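Side-chain contacts in contact-dependent inhibitor A (Escherichia coli NC101, PDB 5I4Q), which forms the toxin domain of a contact-dependent inhibition system, probably acting on neighbouring bacteria and held in check by its partner, contact-dependent inhibitor I: residues K8-D13 against Y17-M22; M22-S27 against V42-V47; Q35-P40 against I86-V91; L65-A70 against Y76-G81. All coordinates share one frame; numbering follows the deposited sequence.

Contact 1 (K8-D13 against Y17-M22)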
loop_
_atom_site.group_PDB
_atom_site.type_symbol
_atom_site.label_atom_id
_atom_site.label_comp_id
_atom_site.label_asym_id
_atom_site.label_seq_id
_atom_site.Cartn_x
_atom_site.Cartn_y
_atom_site.Cartn_z
ATOM N N LYS A 8 -11.146 -37.060 5.151
ATOM C CA LYS A 8 -12.518 -37.333 4.727
ATOM C C LYS A 8 -12.701 -36.736 3.326
ATOM O O LYS A 8 -12.438 -35.563 3.093
ATOM C CB LYS A 8 -13.551 -36.761 5.707
ATOM C CG LYS A 8 -13.409 -37.232 7.156
ATOM C CD LYS A 8 -14.250 -36.380 8.112
ATOM C CE LYS A 8 -13.704 -36.383 9.543
ATOM N NZ LYS A 8 -12.438 -35.588 9.728
ATOM N N LYS A 9 -13.108 -37.579 2.392
ATOM C CA LYS A 9 -13.268 -37.203 1.017
ATOM C C LYS A 9 -14.427 -36.215 0.890
ATOM O O LYS A 9 -15.447 -36.359 1.546
ATOM C CB LYS A 9 -13.478 -38.470 0.173
ATOM C CG LYS A 9 -13.995 -38.288 -1.247
ATOM C CD LYS A 9 -14.038 -39.641 -1.976
ATOM C CE LYS A 9 -14.783 -39.572 -3.314
ATOM N NZ LYS A 9 -16.263 -39.548 -3.152
ATOM N N ILE A 10 -14.223 -35.178 0.072
ATOM C CA ILE A 10 -15.290 -34.266 -0.309
ATOM C C ILE A 10 -15.950 -34.871 -1.564
ATOM O O ILE A 10 -15.279 -35.166 -2.574
ATOM C CB ILE A 10 -14.746 -32.838 -0.562
ATOM C CG1 ILE A 10 -14.206 -32.238 0.757
ATOM C CG2 ILE A 10 -15.827 -31.935 -1.145
ATOM C CD1 ILE A 10 -13.470 -30.889 0.671
ATOM N N SER A 11 -17.261 -35.080 -1.481
ATOM C CA SER A 11 -18.046 -35.621 -2.603
ATOM C C SER A 11 -18.678 -34.496 -3.394
ATOM O O SER A 11 -19.035 -33.449 -2.835
ATOM C CB SER A 11 -19.158 -36.549 -2.106
ATOM O OG SER A 11 -18.642 -37.428 -1.145
ATOM N N PHE A 12 -18.825 -34.744 -4.688
ATOM C CA PHE A 12 -19.379 -33.787 -5.619
ATOM C C PHE A 12 -20.409 -34.505 -6.479
ATOM O O PHE A 12 -20.066 -35.452 -7.170
ATOM C CB PHE A 12 -18.262 -33.228 -6.506
ATOM C CG PHE A 12 -18.727 -32.212 -7.495
ATOM C CD1 PHE A 12 -19.386 -31.076 -7.069
ATOM C CD2 PHE A 12 -18.511 -32.390 -8.849
ATOM C CE1 PHE A 12 -19.828 -30.118 -7.970
ATOM C CE2 PHE A 12 -18.948 -31.447 -9.763
ATOM C CZ PHE A 12 -19.602 -30.302 -9.321
ATOM N N ASP A 13 -21.653 -34.037 -6.455
ATOM C CA ASP A 13 -22.700 -34.610 -7.292
ATOM C C ASP A 13 -23.105 -33.700 -8.482
ATOM O O ASP A 13 -24.187 -33.847 -8.994
ATOM C CB ASP A 13 -23.916 -34.928 -6.415
ATOM C CG ASP A 13 -24.557 -33.690 -5.863
ATOM O OD1 ASP A 13 -24.168 -32.584 -6.296
ATOM O OD2 ASP A 13 -25.446 -33.790 -5.000
ATOM N N TYR A 17 -20.979 -29.701 -3.065
ATOM C CA TYR A 17 -19.862 -30.364 -2.465
ATOM C C TYR A 17 -20.286 -30.710 -1.035
ATOM O O TYR A 17 -20.831 -29.853 -0.315
ATOM C CB TYR A 17 -18.602 -29.443 -2.454
ATOM C CG TYR A 17 -17.958 -29.156 -3.802
ATOM C CD1 TYR A 17 -17.133 -30.093 -4.420
ATOM C CD2 TYR A 17 -18.184 -27.940 -4.465
ATOM C CE1 TYR A 17 -16.530 -29.819 -5.652
ATOM C CE2 TYR A 17 -17.625 -27.673 -5.693
ATOM C CZ TYR A 17 -16.785 -28.603 -6.282
ATOM O OH TYR A 17 -16.220 -28.296 -7.495
ATOM N N THR A 18 -19.985 -31.933 -0.602
ATOM C CA THR A 18 -20.518 -32.428 0.645
ATOM C C THR A 18 -19.446 -33.160 1.392
ATOM O O THR A 18 -18.633 -33.842 0.775
ATOM C CB THR A 18 -21.725 -33.401 0.396
ATOM O OG1 THR A 18 -21.273 -34.509 -0.373
ATOM C CG2 THR A 18 -22.858 -32.773 -0.418
ATOM N N VAL A 19 -19.456 -33.028 2.717
ATOM C CA VAL A 19 -18.553 -33.776 3.604
ATOM C C VAL A 19 -18.935 -33.505 5.066
ATOM O O VAL A 19 -19.304 -32.358 5.392
ATOM C CB VAL A 19 -17.079 -33.400 3.362
ATOM C CG1 VAL A 19 -16.848 -31.956 3.710
ATOM C CG2 VAL A 19 -16.114 -34.267 4.177
ATOM N N ASP A 20 -18.862 -34.552 5.919
ATOM C CA ASP A 20 -19.106 -34.447 7.384
ATOM C C ASP A 20 -20.498 -33.879 7.700
ATOM O O ASP A 20 -20.702 -33.140 8.678
ATOM C CB ASP A 20 -18.034 -33.545 8.011
ATOM C CG ASP A 20 -17.702 -33.882 9.475
ATOM O OD1 ASP A 20 -17.993 -35.005 9.953
ATOM O OD2 ASP A 20 -17.105 -33.002 10.147
ATOM N N GLY A 21 -21.457 -34.197 6.850
ATOM C CA GLY A 21 -22.793 -33.656 7.027
ATOM C C GLY A 21 -22.967 -32.176 6.683
ATOM O O GLY A 21 -24.017 -31.605 6.969
HETATM N N MSE A 22 -21.955 -31.543 6.080
HETATM C CA MSE A 22 -22.089 -30.175 5.589
HETATM C C MSE A 22 -22.142 -30.162 4.083
HETATM O O MSE A 22 -21.590 -31.044 3.407
HETATM C CB MSE A 22 -20.899 -29.349 6.012
HETATM C CG MSE A 22 -20.825 -29.101 7.516
HETATM SE SE MSE A 22 -19.087 -28.253 7.991
HETATM C CE MSE A 22 -17.852 -29.799 7.900
#

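Contact 2 (M22-S27 against V42-V47)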
loop_
_atom_site.group_PDB
_atom_site.type_symbol
_atom_site.label_atom_id
_atom_site.label_comp_id
_atom_site.label_asym_id
_atom_site.label_seq_id
_atom_site.Cartn_x
_atom_site.Cartn_y
_atom_site.Cartn_z
HETATM N N MSE A 22 -21.955 -31.543 6.080
HETATM C CA MSE A 22 -22.089 -30.175 5.589
HETATM C C MSE A 22 -22.142 -30.162 4.083
HETATM O O MSE A 22 -21.590 -31.044 3.407
HETATM C CB MSE A 22 -20.899 -29.349 6.012
HETATM C CG MSE A 22 -20.825 -29.101 7.516
HETATM SE SE MSE A 22 -19.087 -28.253 7.991
HETATM C CE MSE A 22 -17.852 -29.799 7.900
ATOM N N LYS A 23 -22.768 -29.130 3.514
ATOM C CA LYS A 23 -22.698 -28.979 2.084
ATOM C C LYS A 23 -22.752 -27.541 1.646
ATOM O O LYS A 23 -23.322 -26.691 2.318
ATOM C CB LYS A 23 -23.758 -29.848 1.383
ATOM C CG LYS A 23 -25.121 -29.228 1.205
ATOM C CD LYS A 23 -26.072 -30.244 0.551
ATOM C CE LYS A 23 -27.524 -29.753 0.554
ATOM N NZ LYS A 23 -28.500 -30.786 0.087
ATOM N N PHE A 24 -22.100 -27.302 0.505
ATOM C CA PHE A 24 -22.040 -26.023 -0.196
ATOM C C PHE A 24 -22.450 -26.200 -1.653
ATOM O O PHE A 24 -21.998 -27.144 -2.287
ATOM C CB PHE A 24 -20.597 -25.499 -0.244
ATOM C CG PHE A 24 -20.125 -24.877 1.037
ATOM C CD1 PHE A 24 -19.619 -25.662 2.073
ATOM C CD2 PHE A 24 -20.135 -23.504 1.201
ATOM C CE1 PHE A 24 -19.171 -25.085 3.252
ATOM C CE2 PHE A 24 -19.693 -22.931 2.356
ATOM C CZ PHE A 24 -19.210 -23.714 3.395
ATOM N N SER A 25 -23.220 -25.280 -2.215
ATOM C CA SER A 25 -23.411 -25.309 -3.696
ATOM C C SER A 25 -22.059 -25.194 -4.431
ATOM O O SER A 25 -21.082 -24.627 -3.915
ATOM C CB SER A 25 -24.366 -24.231 -4.188
ATOM O OG SER A 25 -23.728 -22.990 -4.290
ATOM N N LYS A 26 -22.025 -25.752 -5.624
ATOM C CA LYS A 26 -20.858 -25.722 -6.462
ATOM C C LYS A 26 -20.308 -24.317 -6.584
ATOM O O LYS A 26 -19.121 -24.096 -6.410
ATOM C CB LYS A 26 -21.192 -26.256 -7.874
ATOM C CG LYS A 26 -19.983 -26.470 -8.793
ATOM C CD LYS A 26 -20.373 -26.586 -10.272
ATOM C CE LYS A 26 -19.153 -26.662 -11.191
ATOM N NZ LYS A 26 -18.550 -25.325 -11.459
ATOM N N SER A 27 -21.146 -23.369 -6.947
ATOM C CA SER A 27 -20.601 -22.069 -7.302
ATOM C C SER A 27 -20.208 -21.338 -6.027
ATOM O O SER A 27 -19.184 -20.677 -6.015
ATOM C CB SER A 27 -21.581 -21.243 -8.145
ATOM O OG SER A 27 -22.750 -21.002 -7.384
ATOM N N VAL A 42 -13.852 -25.968 6.796
ATOM C CA VAL A 42 -13.167 -25.654 8.051
ATOM C C VAL A 42 -13.807 -24.432 8.743
ATOM O O VAL A 42 -14.110 -24.484 9.924
ATOM C CB VAL A 42 -11.687 -25.418 7.810
ATOM C CG1 VAL A 42 -11.049 -24.871 9.077
ATOM C CG2 VAL A 42 -11.024 -26.700 7.366
ATOM N N GLN A 43 -14.066 -23.355 7.999
ATOM C CA GLN A 43 -14.763 -22.179 8.580
ATOM C C GLN A 43 -16.111 -22.579 9.210
ATOM O O GLN A 43 -16.448 -22.175 10.338
ATOM C CB GLN A 43 -15.025 -21.099 7.535
ATOM C CG GLN A 43 -13.794 -20.474 6.862
ATOM C CD GLN A 43 -14.211 -19.479 5.765
ATOM O OE1 GLN A 43 -15.073 -18.609 5.993
ATOM N NE2 GLN A 43 -13.618 -19.602 4.573
ATOM N N ALA A 44 -16.915 -23.341 8.477
ATOM C CA ALA A 44 -18.292 -23.658 8.938
ATOM C C ALA A 44 -18.246 -24.556 10.177
ATOM O O ALA A 44 -19.033 -24.415 11.110
ATOM C CB ALA A 44 -19.076 -24.348 7.825
ATOM N N ARG A 45 -17.325 -25.492 10.178
ATOM C CA ARG A 45 -17.126 -26.319 11.351
ATOM C C ARG A 45 -16.721 -25.496 12.564
ATOM O O ARG A 45 -17.233 -25.712 13.680
ATOM C CB ARG A 45 -16.088 -27.400 11.078
ATOM C CG ARG A 45 -15.828 -28.339 12.263
ATOM C CD ARG A 45 -15.008 -29.551 11.823
ATOM N NE ARG A 45 -13.663 -29.150 11.476
ATOM C CZ ARG A 45 -12.752 -29.940 10.917
ATOM N NH1 ARG A 45 -13.035 -31.218 10.649
ATOM N NH2 ARG A 45 -11.542 -29.444 10.626
ATOM N N GLU A 46 -15.836 -24.538 12.367
ATOM C CA GLU A 46 -15.495 -23.643 13.477
ATOM C C GLU A 46 -16.751 -22.995 14.025
ATOM O O GLU A 46 -16.936 -22.899 15.236
ATOM C CB GLU A 46 -14.482 -22.553 13.080
ATOM C CG GLU A 46 -13.059 -23.069 12.860
ATOM C CD GLU A 46 -12.524 -23.878 14.052
ATOM O OE1 GLU A 46 -12.315 -23.298 15.111
ATOM O OE2 GLU A 46 -12.341 -25.094 13.955
ATOM N N VAL A 47 -17.635 -22.557 13.140
ATOM C CA VAL A 47 -18.839 -21.894 13.654
ATOM C C VAL A 47 -19.670 -22.888 14.482
ATOM O O VAL A 47 -20.141 -22.561 15.551
ATOM C CB VAL A 47 -19.688 -21.281 12.527
ATOM C CG1 VAL A 47 -20.945 -20.660 13.100
ATOM C CG2 VAL A 47 -18.885 -20.208 11.788
#

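Contact 3 (Q35-P40 against I86-V91)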
loop_
_atom_site.group_PDB
_atom_site.type_symbol
_atom_site.label_atom_id
_atom_site.label_comp_id
_atom_site.label_asym_id
_atom_site.label_seq_id
_atom_site.Cartn_x
_atom_site.Cartn_y
_atom_site.Cartn_z
ATOM N N GLN A 35 -12.253 -15.907 -3.866
ATOM C CA GLN A 35 -12.232 -14.547 -3.314
ATOM C C GLN A 35 -11.269 -14.364 -2.145
ATOM O O GLN A 35 -11.216 -13.301 -1.537
ATOM C CB GLN A 35 -13.549 -14.194 -2.734
ATOM C CG GLN A 35 -14.603 -13.843 -3.699
ATOM C CD GLN A 35 -15.755 -13.171 -2.939
ATOM O OE1 GLN A 35 -15.795 -13.210 -1.697
ATOM N NE2 GLN A 35 -16.666 -12.528 -3.676
ATOM N N GLY A 36 -10.530 -15.395 -1.801
ATOM C CA GLY A 36 -9.590 -15.264 -0.734
ATOM C C GLY A 36 -10.165 -15.645 0.612
ATOM O O GLY A 36 -9.621 -15.220 1.643
ATOM N N ARG A 37 -11.236 -16.456 0.604
ATOM C CA ARG A 37 -11.806 -17.023 1.826
ATOM C C ARG A 37 -11.775 -18.553 1.792
ATOM O O ARG A 37 -12.811 -19.208 1.649
ATOM C CB ARG A 37 -13.206 -16.505 2.052
ATOM C CG ARG A 37 -13.184 -15.041 2.495
ATOM C CD ARG A 37 -14.272 -14.235 1.838
ATOM N NE ARG A 37 -15.542 -14.383 2.532
ATOM C CZ ARG A 37 -16.645 -13.743 2.180
ATOM N NH1 ARG A 37 -16.654 -12.913 1.133
ATOM N NH2 ARG A 37 -17.741 -13.946 2.864
ATOM N N PRO A 38 -10.566 -19.127 1.853
ATOM C CA PRO A 38 -10.415 -20.547 1.644
ATOM C C PRO A 38 -10.916 -21.380 2.817
ATOM O O PRO A 38 -11.231 -20.861 3.903
ATOM C CB PRO A 38 -8.906 -20.719 1.483
ATOM C CG PRO A 38 -8.338 -19.580 2.297
ATOM C CD PRO A 38 -9.253 -18.451 2.001
ATOM N N ALA A 39 -11.021 -22.668 2.524
ATOM C CA ALA A 39 -11.382 -23.714 3.461
ATOM C C ALA A 39 -12.732 -23.434 4.108
ATOM O O ALA A 39 -12.812 -23.323 5.314
ATOM C CB ALA A 39 -10.308 -23.846 4.510
ATOM N N PRO A 40 -13.796 -23.344 3.289
ATOM C CA PRO A 40 -15.135 -23.099 3.781
ATOM C C PRO A 40 -15.712 -24.160 4.704
ATOM O O PRO A 40 -16.516 -23.837 5.521
ATOM C CB PRO A 40 -15.985 -23.076 2.521
ATOM C CG PRO A 40 -15.068 -22.927 1.405
ATOM C CD PRO A 40 -13.777 -23.497 1.819
ATOM N N ILE A 86 -21.691 -17.615 4.434
ATOM C CA ILE A 86 -20.790 -17.472 5.540
ATOM C C ILE A 86 -19.815 -16.300 5.223
ATOM O O ILE A 86 -19.334 -16.190 4.119
ATOM C CB ILE A 86 -20.037 -18.787 5.792
ATOM C CG1 ILE A 86 -19.133 -18.687 7.010
ATOM C CG2 ILE A 86 -19.259 -19.202 4.579
ATOM C CD1 ILE A 86 -18.867 -20.033 7.680
ATOM N N GLN A 87 -19.597 -15.418 6.201
ATOM C CA GLN A 87 -18.667 -14.285 6.097
ATOM C C GLN A 87 -18.228 -13.837 7.501
ATOM O O GLN A 87 -18.904 -14.193 8.498
ATOM C CB GLN A 87 -19.314 -13.121 5.365
ATOM C CG GLN A 87 -20.308 -12.318 6.164
ATOM C CD GLN A 87 -20.693 -10.988 5.476
ATOM O OE1 GLN A 87 -19.852 -10.250 4.930
ATOM N NE2 GLN A 87 -21.930 -10.667 5.563
ATOM N N PRO A 88 -17.121 -13.058 7.593
ATOM C CA PRO A 88 -16.711 -12.526 8.916
ATOM C C PRO A 88 -17.745 -11.568 9.480
ATOM O O PRO A 88 -18.519 -11.002 8.726
ATOM C CB PRO A 88 -15.354 -11.840 8.615
ATOM C CG PRO A 88 -14.847 -12.566 7.390
ATOM C CD PRO A 88 -16.105 -12.745 6.578
ATOM N N VAL A 89 -17.833 -11.423 10.781
ATOM C CA VAL A 89 -18.827 -10.486 11.330
ATOM C C VAL A 89 -18.485 -9.063 10.946
ATOM O O VAL A 89 -17.344 -8.770 10.604
ATOM C CB VAL A 89 -18.947 -10.568 12.862
ATOM C CG1 VAL A 89 -19.473 -11.940 13.273
ATOM C CG2 VAL A 89 -17.613 -10.257 13.562
ATOM N N LYS A 90 -19.462 -8.179 11.045
ATOM C CA LYS A 90 -19.252 -6.771 10.789
ATOM C C LYS A 90 -18.159 -6.232 11.704
ATOM O O LYS A 90 -18.127 -6.522 12.886
ATOM C CB LYS A 90 -20.563 -5.994 10.959
ATOM C CG LYS A 90 -20.495 -4.571 10.430
ATOM C CD LYS A 90 -21.695 -3.756 10.857
ATOM C CE LYS A 90 -21.562 -2.342 10.345
ATOM N NZ LYS A 90 -22.791 -1.594 10.686
ATOM N N VAL A 91 -17.224 -5.501 11.121
ATOM C CA VAL A 91 -16.194 -4.826 11.884
ATOM C C VAL A 91 -16.805 -3.557 12.481
ATOM O O VAL A 91 -17.504 -2.815 11.781
ATOM C CB VAL A 91 -14.997 -4.467 10.979
ATOM C CG1 VAL A 91 -14.023 -3.549 11.718
ATOM C CG2 VAL A 91 -14.295 -5.736 10.494
HETATM O O HOH W 1 -16.156 -16.465 4.691
#

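Contact 4 (L65-A70 against Y76-G81)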
loop_
_atom_site.group_PDB
_atom_site.type_symbol
_atom_site.label_atom_id
_atom_site.label_comp_id
_atom_site.label_asym_id
_atom_site.label_seq_id
_atom_site.Cartn_x
_atom_site.Cartn_y
_atom_site.Cartn_z
ATOM N N LEU A 65 -31.174 -20.988 9.338
ATOM C CA LEU A 65 -30.953 -20.215 10.565
ATOM C C LEU A 65 -29.670 -19.417 10.459
ATOM O O LEU A 65 -28.753 -19.774 9.731
ATOM C CB LEU A 65 -30.837 -21.147 11.777
ATOM C CG LEU A 65 -31.974 -22.132 11.953
ATOM C CD1 LEU A 65 -31.524 -23.349 12.747
ATOM C CD2 LEU A 65 -33.122 -21.400 12.618
ATOM N N ARG A 66 -29.602 -18.345 11.234
ATOM C CA ARG A 66 -28.378 -17.610 11.379
ATOM C C ARG A 66 -27.594 -18.062 12.609
ATOM O O ARG A 66 -28.097 -17.984 13.711
ATOM C CB ARG A 66 -28.688 -16.164 11.511
ATOM C CG ARG A 66 -27.505 -15.243 11.309
ATOM C CD ARG A 66 -27.779 -13.963 12.079
ATOM N NE ARG A 66 -26.731 -12.963 11.882
ATOM C CZ ARG A 66 -25.843 -12.571 12.802
ATOM N NH1 ARG A 66 -25.831 -13.091 14.037
ATOM N NH2 ARG A 66 -24.937 -11.655 12.471
ATOM N N TYR A 67 -26.338 -18.463 12.379
ATOM C CA TYR A 67 -25.405 -18.865 13.393
ATOM C C TYR A 67 -24.266 -17.844 13.466
ATOM O O TYR A 67 -23.721 -17.395 12.425
ATOM C CB TYR A 67 -24.770 -20.195 13.012
ATOM C CG TYR A 67 -25.617 -21.420 13.153
ATOM C CD1 TYR A 67 -26.807 -21.570 12.430
ATOM C CD2 TYR A 67 -25.198 -22.490 13.945
ATOM C CE1 TYR A 67 -27.562 -22.738 12.528
ATOM C CE2 TYR A 67 -25.947 -23.652 14.042
ATOM C CZ TYR A 67 -27.132 -23.765 13.335
ATOM O OH TYR A 67 -27.877 -24.903 13.444
ATOM N N GLU A 68 -23.865 -17.499 14.678
ATOM C CA GLU A 68 -22.787 -16.561 14.867
ATOM C C GLU A 68 -21.791 -17.058 15.905
ATOM O O GLU A 68 -22.155 -17.295 17.042
ATOM C CB GLU A 68 -23.329 -15.219 15.309
ATOM C CG GLU A 68 -22.254 -14.120 15.287
ATOM C CD GLU A 68 -22.818 -12.717 15.471
ATOM O OE1 GLU A 68 -24.068 -12.587 15.584
ATOM O OE2 GLU A 68 -22.020 -11.752 15.521
ATOM N N GLY A 69 -20.533 -17.177 15.517
ATOM C CA GLY A 69 -19.505 -17.646 16.392
ATOM C C GLY A 69 -18.199 -17.738 15.648
ATOM O O GLY A 69 -18.184 -17.678 14.446
ATOM N N ALA A 70 -17.111 -17.828 16.385
ATOM C CA ALA A 70 -15.765 -17.893 15.849
ATOM C C ALA A 70 -15.421 -16.767 14.893
ATOM O O ALA A 70 -14.652 -16.937 13.948
ATOM C CB ALA A 70 -15.550 -19.237 15.177
ATOM N N TYR A 76 -27.363 -21.267 7.569
ATOM C CA TYR A 76 -27.177 -22.740 7.589
ATOM C C TYR A 76 -28.495 -23.459 7.868
ATOM O O TYR A 76 -29.315 -23.006 8.695
ATOM C CB TYR A 76 -26.212 -23.111 8.695
ATOM C CG TYR A 76 -25.988 -24.578 8.946
ATOM C CD1 TYR A 76 -25.233 -25.326 8.084
ATOM C CD2 TYR A 76 -26.494 -25.187 10.077
ATOM C CE1 TYR A 76 -24.979 -26.648 8.328
ATOM C CE2 TYR A 76 -26.262 -26.520 10.340
ATOM C CZ TYR A 76 -25.505 -27.249 9.462
ATOM O OH TYR A 76 -25.244 -28.564 9.712
ATOM N N ASN A 77 -28.700 -24.529 7.106
ATOM C CA ASN A 77 -29.897 -25.354 7.180
ATOM C C ASN A 77 -29.556 -26.620 7.962
ATOM O O ASN A 77 -28.989 -27.565 7.398
ATOM C CB ASN A 77 -30.370 -25.717 5.801
ATOM C CG ASN A 77 -31.726 -26.371 5.818
ATOM O OD1 ASN A 77 -32.007 -27.209 6.650
ATOM N ND2 ASN A 77 -32.575 -25.970 4.912
ATOM N N PRO A 78 -29.894 -26.646 9.268
ATOM C CA PRO A 78 -29.566 -27.833 10.090
ATOM C C PRO A 78 -30.172 -29.184 9.582
ATOM O O PRO A 78 -29.625 -30.221 9.867
ATOM C CB PRO A 78 -30.075 -27.449 11.478
ATOM C CG PRO A 78 -31.161 -26.467 11.205
ATOM C CD PRO A 78 -30.750 -25.695 9.991
ATOM N N LYS A 79 -31.261 -29.154 8.818
ATOM C CA LYS A 79 -31.832 -30.348 8.225
ATOM C C LYS A 79 -30.970 -30.856 7.045
ATOM O O LYS A 79 -30.566 -32.009 7.022
ATOM C CB LYS A 79 -33.263 -30.026 7.794
ATOM C CG LYS A 79 -34.068 -31.154 7.189
ATOM C CD LYS A 79 -35.433 -30.646 6.698
ATOM C CE LYS A 79 -36.488 -30.524 7.807
ATOM N NZ LYS A 79 -37.120 -31.830 8.149
ATOM N N THR A 80 -30.665 -29.992 6.072
ATOM C CA THR A 80 -29.926 -30.429 4.904
ATOM C C THR A 80 -28.408 -30.351 5.095
ATOM O O THR A 80 -27.680 -30.951 4.348
ATOM C CB THR A 80 -30.340 -29.667 3.643
ATOM O OG1 THR A 80 -29.881 -28.315 3.693
ATOM C CG2 THR A 80 -31.834 -29.676 3.484
ATOM N N GLY A 81 -27.938 -29.620 6.089
ATOM C CA GLY A 81 -26.517 -29.398 6.256
ATOM C C GLY A 81 -25.930 -28.332 5.327
ATOM O O GLY A 81 -24.710 -28.121 5.277
#

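Contact 1 (K8-D13 against Y17-M22)
The rings of Phe12 and Tyr17 lie on one another as an offset stack, with centroids 4.5 Å apart and planes 23° from parallel. Phe12 CD1 sits over one face of Tyr17, 3.4 Å from Tyr17 CE1, and the Tyr17 hydroxyl in turn lies above the rim of the Phe12 ring. The two residues form a non-hydrogen-bonded pair, and different first torsions bring the rings together: CG of Phe12 stands opposite its own backbone N (chi1 -179°), while CG of Tyr17 lies beside its N. Tyrosine suits the inner place because its OH can also hydrogen-bond to Glu30.

One residue along, Ser11 and Thr18 make the hydrogen-bonded pair. Ser11 N reaches Thr18 O at 2.9 Å and Thr18 N returns to Ser11 O at 2.9 Å; Thr18 OG1 adds a weak third bond to that same Ser11 oxygen. Beyond it the first strand is irregular at Ile10, whose CG1 meets Val19 CG1 at 4.0 Å. Compact, branched Val19 also spreads CG2 between Lys9 O, at 3.4 Å, and Lys8 CB.

At its far end strand 16-19 passes into strand 22-25 through a type I' turn from Val19 to Met22, where Asp20 and Gly21 both take positive phi. Glycine adopts such angles readily. Ile10 and Val19 rest on Phe41 of helix 40-48, and Tyr17 meets Tyr29 of helix 26-34. Strand 16-19 is the middle of a three-stranded antiparallel sheet, bonded on its other side to strand 22-25 (Tyr17 with Phe24), and Lys8 and Lys9 extend this sheet by pairing with a strand of another protein's chain.

Contact 2 (M22-S27 against V42-V47)
Met22, present as selenomethionine, reaches from strand 22-25 to Ala44 on helix 40-48. Its CB packs near the carbonyl of Gly81, just before strand 82-88 of the other sheet. From CB the chain runs straight through CG to SE (chi2 171°), and SE settles on the helix, 3.9 Å from Ala44 CB and 3.9 Å from Arg45 N. A bend at the last torsion (chi3 -77°) then turns the methyl along the helix, bringing Met22 CE to 4.4 Å from Arg45 CB. A long, flexible, apolar side chain suits this span, while alanine presents just a methyl and lets the heavy atom approach the helix backbone.

This is helix-on-strand packing in the hydrophobic core: the axes of 22-25 and 42-47 come within 9.9 Å, with directions 134° apart. Two residues on, Phe24 points the same way and meets the same methyl, CZ being 4.5 Å from Ala44 CB. That ring also makes an edge-to-face contact with Phe41, and Ala44 touches Met74 and Val83 of the four-stranded sheet. Where the helix surface leaves the core, Arg45 leads its guanidinium away from Met22, and its NH1 pairs with an acidic side chain of another protein's chain.

Contact 3 (Q35-P40 against I86-V91)
The carbonyl oxygen of Ile86 is approached by two donors. Arg37 NH2 lies 3.0 Å from Ile86 O, which sits at the guanidinium edge near its plane, but the bond is strongly bent (126° at the hydrogen) and counts as weak. A water supplies the second link: it donates to Ile86 O over 3.2 Å and accepts from Arg37 NE over 3.1 Å, in the plane of the guanidinium. Direct and water-mediated bonds together thus tie two nitrogens of one arginine to a single strand carbonyl, and should limit rotation of the group. The chain reaches this place by bending twice, at chi2 (139°, well off the staggered position) and at chi3.

Packing is close here, with Arg37 NH2 only 3.1 Å from Gln87 CB and 4.2 Å from Pro88 CD. The Arg37 and Gln87 side chains run side by side in the same direction, the guanidinium and amide planes 22° from parallel. Both ends serve the same neighbour, contact-dependent inhibitor I: Arg37 NH2 makes a salt bridge with Asp84 of that chain, and Gln87 NE2 donates to its Tyr81 O. Arginine suits the site because its several N-H groups can serve strand, water and carboxylate together. Just before it, Gly36 takes the positive phi of a Schellman motif ending helix 26-34. The arrangement joins the linker between helices 26-34 and 40-48 to strand 82-88, beside contact-dependent inhibitor I, probably the toxin's immunity protein.

Contact 4 (L65-A70 against Y76-G81)
The rings of Tyr67 and Tyr76 meet in a T-shaped stack, the edge of Tyr76 turned toward the face of Tyr67, with planes at 86° and centroids 5.3 Å apart. Tyr76 CD2 does the touching, 3.6 Å from Tyr67 CZ and almost equally near CE1. Around the rims, Leu65 O lies in the plane of the Tyr67 ring and the Tyr67 hydroxyl in the plane of the Tyr76 ring. The contact belongs to the antiparallel beta hairpin of strands 65-69 and 72-77, and the pair is diagonal across it. CG of Tyr76 is turned opposite its backbone N (chi1 175°) and that of Tyr67 lies beside its N, which brings one ring edge against the other ring. Large flat side chains can fill such a place while covering helix 40-48, where Tyr67 rests on Val47 and Leu48, and Tyr76 on Leu48.

At the open end of the hairpin Leu65 and Tyr76 form a hydrogen-bonded pair: Leu65 N reaches Tyr76 O at 2.8 Å and Tyr76 N reaches Leu65 O at 3.0 Å. Leu65 CD1 continues the apolar surface to Pro78 CG at 3.5 Å, the two side chains crossing at about a right angle. Pro78 also brings CB near the Tyr67 hydroxyl, and its fixed phi suits the bend that follows the strand. In that bend Asn77 forms an Asx motif, OD1 accepting from Thr80 N at 3.1 Å from above the amide plane. Gly81, at positive phi, closes the bend by donating its N to Asn77 O at 2.7 Å.

How the contacts relate
Contact 1 joins the first two strands of the three-stranded sheet, and contact 2, sharing Met22, carries the third strand onto helix 40-48; their centres are about 10 Å apart. Contact 4 lies in the four-stranded sheet, whose outer strand 82-88 contributes to contact 3. Helix 40-48 packs against both sheets, which meet where Lys23 makes backbone hydrogen bonds to Gly81 and Val83. Along the chain contact 1 closes before contact 2 opens, the segments of contacts 2 and 3 alternate, and contact 4 is nested within contact 3. The other protein reaches both contacts 1 and 3, about 20 Å apart between centres, its strand extending the sheet at contact 1, while contact 3 also borders contact-dependent inhibitor I.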